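Local coordinates for protein glycogen synthase (Cyanobacterium sp. CLg1, PDB 6GNF) that is a bacterial glycogen (starch) synthase of the two-domain glycosyltransferase kind, holding adenosine-5'-diphosphate and a glycan in its model, at residues S272-F275 and A276-T280. Numbering follows the deposited sequence.
Sequences SPNF and AHEVT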
loop_
_atom_site.group_PDB
_atom_site.type_symbol
_atom_site.label_atom_id
_atom_site.label_comp_id
_atom_site.label_asym_id
_atom_site.label_seq_id
_atom_site.Cartn_x
_atom_site.Cartn_y
_atom_site.Cartn_z
ATOM N N SER A 272 -5.436 9.214 3.290
ATOM C CA SER A 272 -5.512 9.988 4.541
ATOM C C SER A 272 -5.677 11.482 4.223
ATOM O O SER A 272 -5.148 11.960 3.212
ATOM C CB SER A 272 -4.282 9.784 5.437
ATOM O OG SER A 272 -3.175 10.525 4.985
ATOM N N PRO A 273 -6.453 12.215 5.051
ATOM C CA PRO A 273 -6.624 13.660 4.850
ATOM C C PRO A 273 -5.311 14.438 4.839
ATOM O O PRO A 273 -5.175 15.411 4.114
ATOM C CB PRO A 273 -7.438 14.110 6.069
ATOM C CG PRO A 273 -8.030 12.880 6.654
ATOM C CD PRO A 273 -7.201 11.712 6.221
ATOM N N ASN A 274 -4.367 14.054 5.685
ATOM C CA ASN A 274 -3.113 14.804 5.769
ATOM C C ASN A 274 -2.232 14.545 4.556
ATOM O O ASN A 274 -1.514 15.443 4.121
ATOM C CB ASN A 274 -2.357 14.498 7.071
ATOM C CG ASN A 274 -1.151 15.401 7.267
ATOM O OD1 ASN A 274 -1.271 16.622 7.250
ATOM N ND2 ASN A 274 0.021 14.804 7.428
ATOM N N PHE A 275 -2.272 13.324 4.026
ATOM C CA PHE A 275 -1.548 13.027 2.791
ATOM C C PHE A 275 -2.119 13.822 1.620
ATOM O O PHE A 275 -1.361 14.350 0.804
ATOM C CB PHE A 275 -1.574 11.539 2.475
ATOM C CG PHE A 275 -0.818 11.173 1.223
ATOM C CD1 PHE A 275 0.530 11.487 1.097
ATOM C CD2 PHE A 275 -1.447 10.513 0.185
ATOM C CE1 PHE A 275 1.229 11.152 -0.048
ATOM C CE2 PHE A 275 -0.753 10.174 -0.963
ATOM C CZ PHE A 275 0.588 10.492 -1.078
ATOM N N ALA A 276 -3.446 13.921 1.556
ATOM C CA ALA A 276 -4.110 14.693 0.500
ATOM C C ALA A 276 -3.621 16.138 0.541
ATOM O O ALA A 276 -3.313 16.737 -0.488
ATOM C CB ALA A 276 -5.622 14.646 0.680
ATOM N N HIS A 277 -3.551 16.672 1.757
ATOM C CA HIS A 277 -3.018 17.998 2.012
ATOM C C HIS A 277 -1.588 18.135 1.498
ATOM O O HIS A 277 -1.252 19.133 0.883
ATOM C CB HIS A 277 -3.058 18.256 3.513
ATOM C CG HIS A 277 -2.859 19.682 3.883
ATOM N ND1 HIS A 277 -1.695 20.357 3.583
ATOM C CD2 HIS A 277 -3.621 20.545 4.599
ATOM C CE1 HIS A 277 -1.765 21.585 4.058
ATOM N NE2 HIS A 277 -2.923 21.725 4.677
ATOM N N GLU A 278 -0.746 17.147 1.786
ATOM C CA GLU A 278 0.650 17.182 1.344
ATOM C C GLU A 278 0.751 17.179 -0.166
ATOM O O GLU A 278 1.519 17.944 -0.742
ATOM C CB GLU A 278 1.429 15.992 1.898
ATOM C CG GLU A 278 1.768 16.111 3.373
ATOM C CD GLU A 278 2.346 14.843 3.965
ATOM O OE1 GLU A 278 2.149 13.750 3.401
ATOM O OE2 GLU A 278 3.015 14.973 5.010
ATOM N N VAL A 279 -0.063 16.348 -0.811
ATOM C CA VAL A 279 -0.009 16.185 -2.261
ATOM C C VAL A 279 -0.376 17.480 -2.981
ATOM O O VAL A 279 0.277 17.850 -3.951
ATOM C CB VAL A 279 -0.927 15.034 -2.726
ATOM C CG1 VAL A 279 -1.120 15.047 -4.238
ATOM C CG2 VAL A 279 -0.345 13.699 -2.295
ATOM N N THR A 280 -1.416 18.159 -2.505
ATOM C CA THR A 280 -1.909 19.360 -3.181
ATOM C C THR A 280 -1.126 20.622 -2.806
ATOM O O THR A 280 -1.351 21.675 -3.394
ATOM C CB THR A 280 -3.400 19.595 -2.881
ATOM O OG1 THR A 280 -3.605 19.593 -1.469
ATOM C CG2 THR A 280 -4.239 18.495 -3.482
#
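From A276 to V279 each backbone N-H bonds to the carbonyl four residues earlier, A276 to S272, H277 to P273, E278 to N274 and V279 to F275, with N...O distances of 2.9 to 3.1 Å that define the first turns of helix 273-281. The apolar side-chain contact pairs F275 with V279, one turn on. CG2 of V279 sits over one face of the phenyl ring, 3.7 Å from its centroid and 18° off the normal, which meets the geometry of a CH-pi contact. This methyl is offset toward the rim, 3.6 Å from CZ of F275. CG of F275 lies anti to the backbone N (chi1 -179°), beside the carbonyl carbon whose oxygen accepts from V279 N, which leaves the ring under the V279 methyl. E278 meets the same ring differently: its OE1 lies in the ring plane at the edge, 3.6 Å from CD1 of F275, and carboxylate and ring planes stand 82° apart. At the start of the helix S272 is the N-cap, its OG accepting from F275 N at 3.1 Å. This helix follows strand 267-270 of the mixed sheet in the N-terminal, Rossmann-like domain of a GT-B fold. Its start meets residues of the second domain, where P435 O also hydrogen-bonds S272 OG and D460 takes the N274 N-H, consistent with a place at the interdomain cleft; the F275 side chain is about 8 Å from the bound AC1. N274 ND2 and E278 OE2 are 3.9 Å apart, too far for a direct bond; instead both grip the backbone of G456, the amide giving to its O and the carboxylate receiving from its N. Near the other end, A276 O accepts both T280 N and T280 OG1, from opposite faces of the carbonyl plane.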